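Local structure of DNA-entry nuclease (Competence-specific nuclease) (4QGO) at residues A[27-31]-A[32-36]; A[56-59]-A[60-64]; A[104-107]-A[108-111]; A[124-128]-A[129-133]; A[177-180]-A[181-185]. The protein probably cuts DNA as a non-specific endonuclease of the His-Me finger (beta-beta-alpha metal) family, here a catalytic domain crystallised without its metal. The protein carries 1 engineered substitution. All coordinates share one frame; numbering follows the deposited sequence.

Contact 1 of 5, residues A[27-31]-A[32-36]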
loop_
_atom_site.group_PDB
_atom_site.type_symbol
_atom_site.label_atom_id
_atom_site.label_comp_id
_atom_site.label_asym_id
_atom_site.label_seq_id
_atom_site.Cartn_x
_atom_site.Cartn_y
_atom_site.Cartn_z
ATOM N N PHE A 27 7.211 -1.459 16.439
ATOM C CA PHE A 27 7.179 -2.197 15.188
ATOM C C PHE A 27 8.170 -3.334 15.216
ATOM O O PHE A 27 9.151 -3.308 15.963
ATOM C CB PHE A 27 7.405 -1.290 13.979
ATOM C CG PHE A 27 8.676 -0.499 14.021
ATOM C CD1 PHE A 27 9.875 -1.054 13.609
ATOM C CD2 PHE A 27 8.666 0.815 14.448
ATOM C CE1 PHE A 27 11.047 -0.315 13.637
ATOM C CE2 PHE A 27 9.829 1.556 14.480
ATOM C CZ PHE A 27 11.024 0.991 14.073
ATOM N N GLN A 28 7.888 -4.358 14.422
ATOM C CA GLN A 28 8.848 -5.438 14.254
ATOM C C GLN A 28 8.803 -5.960 12.833
ATOM O O GLN A 28 7.755 -5.959 12.196
ATOM C CB GLN A 28 8.585 -6.567 15.244
ATOM C CG GLN A 28 7.215 -7.202 15.112
ATOM C CD GLN A 28 6.948 -8.223 16.194
ATOM O OE1 GLN A 28 6.149 -7.989 17.101
ATOM N NE2 GLN A 28 7.614 -9.357 16.109
ATOM N N TYR A 29 9.959 -6.396 12.348
ATOM C CA TYR A 29 10.078 -6.954 11.010
ATOM C C TYR A 29 9.718 -8.423 11.062
ATOM O O TYR A 29 10.295 -9.188 11.829
ATOM C CB TYR A 29 11.509 -6.791 10.523
ATOM C CG TYR A 29 11.746 -7.133 9.071
ATOM C CD1 TYR A 29 11.615 -6.164 8.091
ATOM C CD2 TYR A 29 12.128 -8.417 8.688
ATOM C CE1 TYR A 29 11.857 -6.454 6.761
ATOM C CE2 TYR A 29 12.378 -8.717 7.346
ATOM C CZ TYR A 29 12.238 -7.726 6.400
ATOM O OH TYR A 29 12.488 -8.007 5.071
ATOM N N VAL A 30 8.744 -8.815 10.255
ATOM C CA VAL A 30 8.344 -10.203 10.198
ATOM C C VAL A 30 7.824 -10.511 8.807
ATOM O O VAL A 30 7.015 -9.762 8.257
ATOM C CB VAL A 30 7.317 -10.545 11.306
ATOM C CG1 VAL A 30 6.130 -9.616 11.239
ATOM C CG2 VAL A 30 6.881 -11.995 11.231
ATOM N N ASN A 31 8.284 -11.618 8.234
ATOM C CA ASN A 31 7.805 -12.053 6.925
ATOM C C ASN A 31 7.979 -10.983 5.854
ATOM O O ASN A 31 7.120 -10.842 4.987
ATOM C CB ASN A 31 6.317 -12.428 6.983
ATOM C CG ASN A 31 6.026 -13.572 7.931
ATOM O OD1 ASN A 31 5.274 -13.416 8.896
ATOM N ND2 ASN A 31 6.584 -14.739 7.639
ATOM N N GLY A 32 9.048 -10.197 5.938
ATOM C CA GLY A 32 9.336 -9.226 4.899
ATOM C C GLY A 32 8.665 -7.875 5.075
ATOM O O GLY A 32 8.905 -6.962 4.292
ATOM N N ILE A 33 7.843 -7.721 6.111
ATOM C CA ILE A 33 7.137 -6.457 6.317
ATOM C C ILE A 33 7.312 -5.979 7.758
ATOM O O ILE A 33 7.901 -6.689 8.573
ATOM C CB ILE A 33 5.646 -6.560 5.892
ATOM C CG1 ILE A 33 4.899 -7.699 6.606
ATOM C CG2 ILE A 33 5.570 -6.820 4.379
ATOM C CD1 ILE A 33 4.528 -7.433 8.067
ATOM N N TYR A 34 6.821 -4.783 8.073
ATOM C CA TYR A 34 6.811 -4.322 9.459
ATOM C C TYR A 34 5.401 -4.384 10.019
ATOM O O TYR A 34 4.488 -3.721 9.512
ATOM C CB TYR A 34 7.384 -2.903 9.577
ATOM C CG TYR A 34 8.884 -2.859 9.448
ATOM C CD1 TYR A 34 9.700 -3.043 10.558
ATOM C CD2 TYR A 34 9.489 -2.642 8.219
ATOM C CE1 TYR A 34 11.079 -3.022 10.440
ATOM C CE2 TYR A 34 10.869 -2.620 8.092
ATOM C CZ TYR A 34 11.656 -2.804 9.208
ATOM O OH TYR A 34 13.029 -2.780 9.089
ATOM N N GLU A 35 5.234 -5.193 11.055
ATOM C CA GLU A 35 4.015 -5.208 11.831
ATOM C C GLU A 35 4.098 -4.010 12.770
ATOM O O GLU A 35 5.132 -3.807 13.426
ATOM C CB GLU A 35 3.932 -6.512 12.620
ATOM C CG GLU A 35 2.686 -6.682 13.454
ATOM C CD GLU A 35 2.719 -7.954 14.293
ATOM O OE1 GLU A 35 2.005 -8.012 15.316
ATOM O OE2 GLU A 35 3.468 -8.893 13.939
ATOM N N LEU A 36 3.034 -3.209 12.821
ATOM C CA LEU A 36 3.025 -2.003 13.648
ATOM C C LEU A 36 2.048 -2.154 14.793
ATOM O O LEU A 36 0.957 -2.692 14.608
ATOM C CB LEU A 36 2.569 -0.802 12.810
ATOM C CG LEU A 36 3.282 -0.597 11.474
ATOM C CD1 LEU A 36 2.739 0.657 10.802
ATOM C CD2 LEU A 36 4.786 -0.514 11.662
#

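Contact 2 of 5, residues A[56-59]-A[60-64]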
loop_
_atom_site.group_PDB
_atom_site.type_symbol
_atom_site.label_atom_id
_atom_site.label_comp_id
_atom_site.label_asym_id
_atom_site.label_seq_id
_atom_site.Cartn_x
_atom_site.Cartn_y
_atom_site.Cartn_z
ATOM N N THR A 56 -7.099 10.837 -1.452
ATOM C CA THR A 56 -6.733 12.216 -1.135
ATOM C C THR A 56 -5.313 12.476 -1.607
ATOM O O THR A 56 -4.555 11.543 -1.891
ATOM C CB THR A 56 -6.823 12.541 0.376
ATOM O OG1 THR A 56 -5.708 11.977 1.071
ATOM C CG2 THR A 56 -8.139 12.035 0.994
ATOM N N ILE A 57 -4.961 13.751 -1.701
ATOM C CA ILE A 57 -3.592 14.144 -2.026
ATOM C C ILE A 57 -3.077 15.173 -1.030
ATOM O O ILE A 57 -3.861 15.882 -0.403
ATOM C CB ILE A 57 -3.443 14.687 -3.470
ATOM C CG1 ILE A 57 -4.370 15.878 -3.719
ATOM C CG2 ILE A 57 -3.694 13.577 -4.498
ATOM C CD1 ILE A 57 -4.160 16.514 -5.085
ATOM N N ASP A 58 -1.756 15.257 -0.888
ATOM C CA ASP A 58 -1.167 16.200 0.063
ATOM C C ASP A 58 -0.821 17.536 -0.613
ATOM O O ASP A 58 -1.162 17.755 -1.768
ATOM C CB ASP A 58 0.021 15.581 0.816
ATOM C CG ASP A 58 1.166 15.177 -0.101
ATOM O OD1 ASP A 58 1.314 15.784 -1.184
ATOM O OD2 ASP A 58 1.917 14.253 0.287
ATOM N N ASN A 59 -0.153 18.430 0.111
ATOM C CA ASN A 59 0.091 19.767 -0.427
ATOM C C ASN A 59 1.110 19.785 -1.563
ATOM O O ASN A 59 1.227 20.772 -2.289
ATOM C CB ASN A 59 0.487 20.741 0.688
ATOM C CG ASN A 59 -0.712 21.199 1.512
ATOM O OD1 ASN A 59 -1.847 21.208 1.032
ATOM N ND2 ASN A 59 -0.462 21.581 2.760
ATOM N N GLN A 60 1.836 18.686 -1.717
ATOM C CA GLN A 60 2.763 18.543 -2.826
ATOM C C GLN A 60 2.143 17.733 -3.957
ATOM O O GLN A 60 2.839 17.291 -4.869
ATOM C CB GLN A 60 4.069 17.917 -2.340
ATOM C CG GLN A 60 4.820 18.816 -1.346
ATOM C CD GLN A 60 4.230 18.798 0.075
ATOM O OE1 GLN A 60 3.943 17.735 0.642
ATOM N NE2 GLN A 60 4.051 19.984 0.650
ATOM N N GLN A 61 0.822 17.564 -3.887
ATOM C CA GLN A 61 0.034 16.873 -4.912
ATOM C C GLN A 61 0.384 15.390 -5.037
ATOM O O GLN A 61 0.200 14.797 -6.099
ATOM C CB GLN A 61 0.170 17.531 -6.293
ATOM C CG GLN A 61 0.339 19.040 -6.297
ATOM C CD GLN A 61 -0.966 19.767 -6.162
ATOM O OE1 GLN A 61 -1.910 19.265 -5.552
ATOM N NE2 GLN A 61 -1.037 20.963 -6.741
ATOM N N ARG A 62 0.873 14.803 -3.948
ATOM C CA ARG A 62 1.200 13.377 -3.921
ATOM C C ARG A 62 0.035 12.591 -3.341
ATOM O O ARG A 62 -0.633 13.068 -2.427
ATOM C CB ARG A 62 2.421 13.123 -3.031
ATOM C CG ARG A 62 3.641 13.964 -3.381
ATOM C CD ARG A 62 4.785 13.724 -2.407
ATOM N NE ARG A 62 4.422 13.982 -1.019
ATOM C CZ ARG A 62 5.275 14.012 -0.002
ATOM N NH1 ARG A 62 6.576 13.808 -0.187
ATOM N NH2 ARG A 62 4.825 14.269 1.214
ATOM N N PRO A 63 -0.203 11.370 -3.846
ATOM C CA PRO A 63 -1.221 10.518 -3.208
ATOM C C PRO A 63 -0.979 10.368 -1.716
ATOM O O PRO A 63 0.141 10.116 -1.267
ATOM C CB PRO A 63 -1.052 9.175 -3.929
ATOM C CG PRO A 63 -0.578 9.578 -5.294
ATOM C CD PRO A 63 0.357 10.743 -5.055
ATOM N N SER A 64 -2.047 10.557 -0.946
ATOM C CA SER A 64 -1.946 10.566 0.500
ATOM C C SER A 64 -3.008 9.627 1.078
ATOM O O SER A 64 -3.489 8.734 0.391
ATOM C CB SER A 64 -2.097 12.005 1.005
ATOM O OG SER A 64 -1.766 12.112 2.380
HETATM O O HOH W 1 -5.342 8.524 -1.722
HETATM O O HOH W 2 1.062 12.696 2.275
#

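Contact 3 of 5, residues A[104-107]-A[108-111]. With SO4 (sulfate ion), chain D.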
loop_
_atom_site.group_PDB
_atom_site.type_symbol
_atom_site.label_atom_id
_atom_site.label_comp_id
_atom_site.label_asym_id
_atom_site.label_seq_id
_atom_site.Cartn_x
_atom_site.Cartn_y
_atom_site.Cartn_z
ATOM N N TYR A 104 11.510 -10.723 -11.282
ATOM C CA TYR A 104 10.420 -9.829 -11.686
ATOM C C TYR A 104 10.616 -9.261 -13.083
ATOM O O TYR A 104 9.647 -8.931 -13.771
ATOM C CB TYR A 104 10.236 -8.682 -10.683
ATOM C CG TYR A 104 9.844 -9.168 -9.306
ATOM C CD1 TYR A 104 8.532 -9.557 -9.032
ATOM C CD2 TYR A 104 10.779 -9.237 -8.279
ATOM C CE1 TYR A 104 8.175 -10.004 -7.777
ATOM C CE2 TYR A 104 10.428 -9.690 -7.021
ATOM C CZ TYR A 104 9.128 -10.067 -6.776
ATOM O OH TYR A 104 8.783 -10.514 -5.521
ATOM N N GLY A 105 11.871 -9.117 -13.493
ATOM C CA GLY A 105 12.180 -8.627 -14.823
ATOM C C GLY A 105 12.160 -7.115 -14.944
ATOM O O GLY A 105 12.922 -6.542 -15.712
ATOM N N HIS A 106 11.266 -6.466 -14.200
ATOM C CA HIS A 106 11.177 -5.007 -14.209
ATOM C C HIS A 106 11.144 -4.523 -12.767
ATOM O O HIS A 106 10.857 -5.297 -11.855
ATOM C CB HIS A 106 9.936 -4.536 -14.948
ATOM C CG HIS A 106 8.661 -5.020 -14.340
ATOM N ND1 HIS A 106 8.101 -6.239 -14.657
ATOM C CD2 HIS A 106 7.844 -4.459 -13.417
ATOM C CE1 HIS A 106 6.991 -6.403 -13.960
ATOM N NE2 HIS A 106 6.814 -5.338 -13.199
ATOM N N ALA A 107 11.430 -3.243 -12.565
ATOM C CA ALA A 107 11.631 -2.713 -11.214
ATOM C C ALA A 107 10.347 -2.250 -10.535
ATOM O O ALA A 107 10.158 -2.513 -9.345
ATOM C CB ALA A 107 12.627 -1.580 -11.237
ATOM N N VAL A 108 9.475 -1.574 -11.278
ATOM C CA VAL A 108 8.313 -0.915 -10.667
ATOM C C VAL A 108 6.990 -1.205 -11.368
ATOM O O VAL A 108 6.962 -1.506 -12.562
ATOM C CB VAL A 108 8.501 0.613 -10.556
ATOM C CG1 VAL A 108 9.626 0.944 -9.582
ATOM C CG2 VAL A 108 8.754 1.246 -11.931
ATOM N N ASP A 109 5.915 -1.114 -10.582
ATOM C CA ASP A 109 4.542 -1.299 -11.039
ATOM C C ASP A 109 3.745 -0.068 -10.642
ATOM O O ASP A 109 4.087 0.626 -9.686
ATOM C CB ASP A 109 3.880 -2.486 -10.324
ATOM C CG ASP A 109 4.456 -3.827 -10.721
ATOM O OD1 ASP A 109 5.065 -3.935 -11.801
ATOM O OD2 ASP A 109 4.255 -4.793 -9.954
ATOM N N LYS A 110 2.687 0.205 -11.392
ATOM C CA LYS A 110 1.696 1.168 -10.958
ATOM C C LYS A 110 1.049 0.551 -9.735
ATOM O O LYS A 110 0.353 -0.461 -9.825
ATOM C CB LYS A 110 0.670 1.415 -12.059
ATOM C CG LYS A 110 1.242 2.188 -13.241
ATOM C CD LYS A 110 0.284 2.201 -14.428
ATOM C CE LYS A 110 0.959 2.773 -15.667
ATOM N NZ LYS A 110 0.245 2.401 -16.924
ATOM N N GLY A 111 1.321 1.138 -8.577
ATOM C CA GLY A 111 0.768 0.600 -7.341
ATOM C C GLY A 111 -0.481 1.313 -6.848
ATOM O O GLY A 111 -0.411 2.464 -6.425
HETATM S S SO4 D . 6.769 -13.267 -5.887
HETATM O O1 SO4 D . 6.549 -11.889 -5.462
HETATM O O2 SO4 D . 5.663 -14.114 -5.450
HETATM O O3 SO4 D . 6.868 -13.309 -7.345
HETATM O O4 SO4 D . 8.027 -13.759 -5.326
#

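Contact 4 of 5, residues A[124-128]-A[129-133]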
loop_
_atom_site.group_PDB
_atom_site.type_symbol
_atom_site.label_atom_id
_atom_site.label_comp_id
_atom_site.label_asym_id
_atom_site.label_seq_id
_atom_site.Cartn_x
_atom_site.Cartn_y
_atom_site.Cartn_z
ATOM N N GLY A 124 -19.110 6.149 -9.232
ATOM C CA GLY A 124 -18.515 7.458 -9.452
ATOM C C GLY A 124 -17.009 7.520 -9.261
ATOM O O GLY A 124 -16.369 8.523 -9.574
ATOM N N TRP A 125 -16.435 6.446 -8.738
ATOM C CA TRP A 125 -15.013 6.439 -8.417
ATOM C C TRP A 125 -14.131 6.055 -9.594
ATOM O O TRP A 125 -14.436 5.123 -10.345
ATOM C CB TRP A 125 -14.769 5.486 -7.246
ATOM C CG TRP A 125 -13.360 5.440 -6.751
ATOM C CD1 TRP A 125 -12.643 6.473 -6.219
ATOM C CD2 TRP A 125 -12.511 4.290 -6.702
ATOM N NE1 TRP A 125 -11.386 6.038 -5.861
ATOM C CE2 TRP A 125 -11.282 4.700 -6.141
ATOM C CE3 TRP A 125 -12.672 2.952 -7.071
ATOM C CZ2 TRP A 125 -10.215 3.820 -5.949
ATOM C CZ3 TRP A 125 -11.618 2.077 -6.877
ATOM C CH2 TRP A 125 -10.396 2.520 -6.329
ATOM N N ASP A 126 -13.019 6.768 -9.746
ATOM C CA ASP A 126 -12.059 6.437 -10.784
ATOM C C ASP A 126 -11.263 5.203 -10.347
ATOM O O ASP A 126 -10.321 5.292 -9.557
ATOM C CB ASP A 126 -11.159 7.646 -11.069
ATOM C CG ASP A 126 -10.132 7.378 -12.148
ATOM O OD1 ASP A 126 -10.121 6.265 -12.713
ATOM O OD2 ASP A 126 -9.330 8.292 -12.429
ATOM N N ALA A 127 -11.666 4.043 -10.862
ATOM C CA ALA A 127 -11.045 2.778 -10.495
ATOM C C ALA A 127 -9.937 2.395 -11.473
ATOM O O ALA A 127 -9.434 1.272 -11.441
ATOM C CB ALA A 127 -12.099 1.671 -10.426
ATOM N N SER A 128 -9.554 3.337 -12.330
ATOM C CA SER A 128 -8.556 3.068 -13.365
ATOM C C SER A 128 -7.120 3.083 -12.858
ATOM O O SER A 128 -6.831 3.525 -11.743
ATOM C CB SER A 128 -8.687 4.075 -14.509
ATOM O OG SER A 128 -8.127 5.325 -14.143
ATOM N N VAL A 129 -6.209 2.627 -13.713
ATOM C CA VAL A 129 -4.792 2.591 -13.384
ATOM C C VAL A 129 -4.160 3.974 -13.469
ATOM O O VAL A 129 -2.971 4.141 -13.214
ATOM C CB VAL A 129 -4.027 1.622 -14.317
ATOM C CG1 VAL A 129 -4.482 0.190 -14.074
ATOM C CG2 VAL A 129 -4.240 2.009 -15.777
ATOM N N SER A 130 -4.956 4.979 -13.820
ATOM C CA SER A 130 -4.417 6.323 -13.927
ATOM C C SER A 130 -5.147 7.323 -13.037
ATOM O O SER A 130 -5.113 8.522 -13.296
ATOM C CB SER A 130 -4.445 6.798 -15.379
ATOM O OG SER A 130 -5.766 6.797 -15.881
ATOM N N ASN A 131 -5.811 6.836 -11.991
ATOM C CA ASN A 131 -6.343 7.739 -10.974
ATOM C C ASN A 131 -5.162 8.344 -10.219
ATOM O O ASN A 131 -4.485 7.636 -9.478
ATOM C CB ASN A 131 -7.256 6.967 -10.017
ATOM C CG ASN A 131 -7.812 7.837 -8.893
ATOM O OD1 ASN A 131 -7.272 8.899 -8.574
ATOM N ND2 ASN A 131 -8.890 7.371 -8.274
ATOM N N PRO A 132 -4.896 9.650 -10.404
ATOM C CA PRO A 132 -3.647 10.221 -9.888
ATOM C C PRO A 132 -3.612 10.323 -8.367
ATOM O O PRO A 132 -2.550 10.583 -7.800
ATOM C CB PRO A 132 -3.616 11.617 -10.523
ATOM C CG PRO A 132 -5.065 11.957 -10.710
ATOM C CD PRO A 132 -5.721 10.658 -11.099
ATOM N N GLN A 133 -4.751 10.134 -7.710
ATOM C CA GLN A 133 -4.779 10.171 -6.258
ATOM C C GLN A 133 -4.659 8.777 -5.657
ATOM O O GLN A 133 -4.534 8.638 -4.441
ATOM C CB GLN A 133 -6.077 10.821 -5.755
ATOM C CG GLN A 133 -6.361 12.162 -6.387
ATOM C CD GLN A 133 -7.211 13.056 -5.508
ATOM O OE1 GLN A 133 -7.730 12.630 -4.475
ATOM N NE2 GLN A 133 -7.355 14.306 -5.916
HETATM O O HOH W 3 -8.000 8.351 -14.871
#

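Contact 5 of 5, residues A[177-180]-A[181-185]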
loop_
_atom_site.group_PDB
_atom_site.type_symbol
_atom_site.label_atom_id
_atom_site.label_comp_id
_atom_site.label_asym_id
_atom_site.label_seq_id
_atom_site.Cartn_x
_atom_site.Cartn_y
_atom_site.Cartn_z
ATOM N N LEU A 177 3.752 6.340 2.918
ATOM C CA LEU A 177 4.645 7.008 3.875
ATOM C C LEU A 177 5.819 7.636 3.125
ATOM O O LEU A 177 6.538 6.937 2.395
ATOM C CB LEU A 177 5.142 6.024 4.938
ATOM C CG LEU A 177 4.067 5.265 5.718
ATOM C CD1 LEU A 177 4.722 4.391 6.782
ATOM C CD2 LEU A 177 3.064 6.231 6.334
ATOM N N TYR A 178 5.973 8.955 3.263
ATOM C CA TYR A 178 7.060 9.706 2.625
ATOM C C TYR A 178 8.072 10.136 3.684
ATOM O O TYR A 178 7.696 10.426 4.822
ATOM C CB TYR A 178 6.527 10.941 1.889
ATOM C CG TYR A 178 5.506 10.622 0.806
ATOM C CD1 TYR A 178 5.908 10.267 -0.472
ATOM C CD2 TYR A 178 4.142 10.670 1.072
ATOM C CE1 TYR A 178 4.983 9.965 -1.459
ATOM C CE2 TYR A 178 3.210 10.384 0.089
ATOM C CZ TYR A 178 3.634 10.027 -1.173
ATOM O OH TYR A 178 2.714 9.734 -2.142
ATOM N N ARG A 179 9.354 10.181 3.316
ATOM C CA ARG A 179 10.413 10.535 4.269
ATOM C C ARG A 179 10.329 11.989 4.681
ATOM O O ARG A 179 10.796 12.369 5.759
ATOM C CB ARG A 179 11.795 10.344 3.652
ATOM C CG ARG A 179 12.187 8.911 3.333
ATOM C CD ARG A 179 13.624 8.862 2.817
ATOM N NE ARG A 179 13.805 9.739 1.666
ATOM C CZ ARG A 179 14.986 10.074 1.159
ATOM N NH1 ARG A 179 16.103 9.607 1.707
ATOM N NH2 ARG A 179 15.054 10.880 0.110
ATOM N N ASN A 180 9.766 12.794 3.792
ATOM C CA ASN A 180 9.768 14.240 3.928
ATOM C C ASN A 180 8.695 14.827 3.027
ATOM O O ASN A 180 7.955 14.101 2.356
ATOM C CB ASN A 180 11.147 14.792 3.557
ATOM C CG ASN A 180 11.583 14.378 2.166
ATOM O OD1 ASN A 180 10.835 14.525 1.196
ATOM N ND2 ASN A 180 12.790 13.830 2.063
ATOM N N ASP A 181 8.613 16.147 2.984
ATOM C CA ASP A 181 7.521 16.779 2.263
ATOM C C ASP A 181 7.698 16.795 0.752
ATOM O O ASP A 181 6.749 17.081 0.032
ATOM C CB ASP A 181 7.276 18.203 2.777
ATOM C CG ASP A 181 6.589 18.226 4.124
ATOM O OD1 ASP A 181 5.990 17.198 4.509
ATOM O OD2 ASP A 181 6.642 19.279 4.795
ATOM N N THR A 182 8.891 16.465 0.261
ATOM C CA THR A 182 9.166 16.629 -1.167
ATOM C C THR A 182 9.395 15.352 -1.988
ATOM O O THR A 182 9.253 15.387 -3.209
ATOM C CB THR A 182 10.341 17.593 -1.397
ATOM O OG1 THR A 182 11.504 17.106 -0.721
ATOM C CG2 THR A 182 9.992 18.972 -0.856
ATOM N N ASP A 183 9.757 14.246 -1.337
ATOM C CA ASP A 183 10.009 12.993 -2.062
ATOM C C ASP A 183 8.857 12.645 -2.992
ATOM O O ASP A 183 7.680 12.738 -2.618
ATOM C CB ASP A 183 10.157 11.808 -1.112
ATOM C CG ASP A 183 11.525 11.698 -0.487
ATOM O OD1 ASP A 183 12.440 12.501 -0.784
ATOM O OD2 ASP A 183 11.683 10.761 0.311
ATOM N N LEU A 184 9.183 12.198 -4.190
ATOM C CA LEU A 184 8.136 11.821 -5.130
ATOM C C LEU A 184 7.549 10.444 -4.825
ATOM O O LEU A 184 6.391 10.189 -5.125
ATOM C CB LEU A 184 8.680 11.859 -6.552
ATOM C CG LEU A 184 9.063 13.260 -7.009
ATOM C CD1 LEU A 184 9.672 13.189 -8.392
ATOM C CD2 LEU A 184 7.839 14.143 -7.000
ATOM N N VAL A 185 8.357 9.559 -4.250
ATOM C CA VAL A 185 7.979 8.154 -4.089
ATOM C C VAL A 185 7.935 7.819 -2.602
ATOM O O VAL A 185 8.838 8.179 -1.854
ATOM C CB VAL A 185 9.012 7.229 -4.787
ATOM C CG1 VAL A 185 8.630 5.758 -4.630
ATOM C CG2 VAL A 185 9.155 7.599 -6.251
HETATM O O HOH W 4 3.730 9.552 -4.982
HETATM O O HOH W 5 9.748 8.885 0.733
#

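Contact 1 of 5, residues A[27-31]-A[32-36]
G32 meets the phenol end of Y29 obliquely, its CA 3.4 Å from Y29 OH, at the third position of a type I' turn from V30 to I33. N31 and G32 both take positive phi, which asparagine tolerates and glycine, lacking CB, takes without strain. I33 closes the turn: its N reaches V30 O, and its O receives V30 N at 2.8 Å. With CG1 set between its backbone N and carbonyl carbon (chi1 56°), I33 brings CD1 to 4.2 Å from V30 CG1. Y34 turns to the opposite face of the hairpin, among aromatic rings. The Y29 edge meets its face, CD1 standing 3.5 Å from Y34 CZ with the planes 75° apart, while F27 CD1 approaches Y34 CD1 obliquely at 3.6 Å. Both tyrosine hydroxyls find D9, Y29 through its carboxylate and Y34 through its carbonyl. E35 pairs with Q28 by two backbone bonds, E35 N to Q28 O being 2.9 Å. L36 ends the strand with CD2 3.6 Å from F27 CB, and helix 12-22 packs on Y34 and L36. Main-chain bonds thus fix the register, while the T-shaped tyrosine pair and F27 make one face apolar with its polar tips satisfied.

Contact 2 of 5, residues A[56-59]-A[60-64]
D58 OD1 is gripped by two backbone N-H groups, those of Q60 and R62, each 3.0 Å away and arriving from opposite faces of the carboxylate. The Q60 bond makes an Asx turn, which overlaps the type I turn from D58 to Q61. OD2 faces R62: NE reaches its syn lone pair at 2.8 Å, and NH2, tilted out of the carboxylate plane, adds a longer bond at 3.1 Å. D58 can serve both ends because CG sits between its own N and carbonyl carbon (chi1 62°), folded back over the turn; the bend of R62 at chi3 brings its guanidinium edge round. A water joins OD2 to S64 OG. Aspartate suits the place, since its short arm offers two oxygens to four N-H groups. Below the turn the backbones stay paired, D58 N with R62 O at 2.9 Å and S64 N with T56 O at 2.9 Å. R62 also makes a cation-pi contact with Y178. The whole hairpin-like loop links strand 52-54, outermost in the seven-stranded sheet, to its neighbour 66-70.

Contact 3 of 5, residues A[104-107]-A[108-111]
H106 reaches past V108 to D109, its CB bond directed toward the strand that follows. CG lies between the backbone N and the carbonyl carbon (chi1 61°), setting one edge of the imidazole against segment 108-111. On that edge CD2 stands 3.2 Å from V108 O, close to the ring plane, so the slightly positive C-H faces a carbonyl that Q97 also binds. At the tip, NE2 donates to D109 OD1 at 2.6 Å. The carboxylate accepts on its syn lone pair, and its plane is turned 45° from the ring; the bond is short but bent, with 143° at the hydrogen. D109 OD2 is bonded by Q144 of helix 140-144, so both carboxylate oxygens are engaged. Earlier in the chain, Y104 gives its hydroxyl proton to a sulfate oxygen, Y104 OH lying 2.6 Å from O1, and H103 holds the same ion; the hydroxyl is also hydrogen-bonded to H141 ND1. D109, K110 and G111 are consistent with the start of the DRGH-type motif of this family, on strand 108-112, which pairs with 135-139. Histidine suits position 106 because NE2-H and CD2 address two acceptors at once, and aspartate suits 109 by answering ring and helix together, which fixes both groups' rotation.

Contact 4 of 5, residues A[124-128]-A[129-133]
N131 slides past the D126 side chain, while S128 binds its OD1, in a small polar knot. S128 OG donates to D126 OD1 at 2.6 Å on the syn lone pair, and S128 N binds the same oxygen at 3.0 Å, making an Asx turn. The hydroxyl oxygen then accepts S130 N at 3.2 Å; serine fits because its short arm can give one proton and take another. That bond makes an ST turn, within a type I turn from S128 to N131 that the long, weak N131 N to S128 O bond loosely closes. In the buried N131, CG runs anti to the backbone N (chi1 178°), carrying the amide back along D126, the two flat groups 9° from parallel and pointing in opposite directions. N131 ND2 then meets D126 O at 2.8 Å, in the carbonyl plane on a lone pair, while OD1 receives Q133 N in a second Asx turn. W125 lies obliquely beside ND2 and gives its NE1 proton to N55. A water is held by D126 OD2, S128 OG and S130 OG. Because asparagine carries a donor and an acceptor, both ends of this buried amide are answered by main-chain atoms, and the loop before strand 135-139 keeps a defined shape.

Contact 5 of 5, residues A[177-180]-A[181-185]
The guanidinium of R179 meets the carboxylate of D183 edge to edge, the two planes only 23° apart. R179 NE points at D183 OD2 at 2.7 Å along an almost straight path, 173° at the hydrogen and on the syn lone pair, while NH2 reaches D183 OD1 at 3.2 Å. R179 gets there by bending at chi3 (-56°), which brings its NE/NH2 edge up to D183. The Y178 ring has L184 O near its plane at one edge, 3.9 Å from CE1, and the backbone of V185 approaches it obliquely. Between these groups N180 shapes the chain: its OD1 accepts T182 N at 2.9 Å, an Asx turn for which asparagine's short amide is well sized, and D183 N at 2.8 Å as a second donor, in the loop from strand 170-177 to strand 188-195 of the central antiparallel sheet. N180 ND2 turns to D183 OD1 with a weak bond, so the aspartate has donors from both residues. The carbonyls of N180 and D183 both receive R62 NH1. A water sits among R179 N, D183 OD2 and V185 O, its oxygen 2.7 Å from D183 OD2. The Y178 hydroxyl bonds P63 O, and a second water, in the ring plane, donates to it and to L184 O.

How the contacts relate
The five contacts follow one another along the chain without interleaving. Contact 1 is the edge hairpin of the seven-stranded antiparallel sheet; contact 2 turns the chain between strands 52-54 and 66-70 at the other edge, its centre about 26 Å from that of contact 1. Contact 5, leaving strand 170-177, touches contact 2, centres about 10 Å apart. Contact 4 also packs on contact 2, at about 14 Å between centres. Contact 3 runs into strand 108-112 of the small two-stranded sheet, and contact 4 lies in the loop leading to its partner 135-139; they touch lightly, K110 on V129. Contact 2 thus joins the loops of contacts 4 and 5, while contact 3, on the strand consistent with the DRGH-type motif, stands apart from it, nearest atoms about 7 Å away.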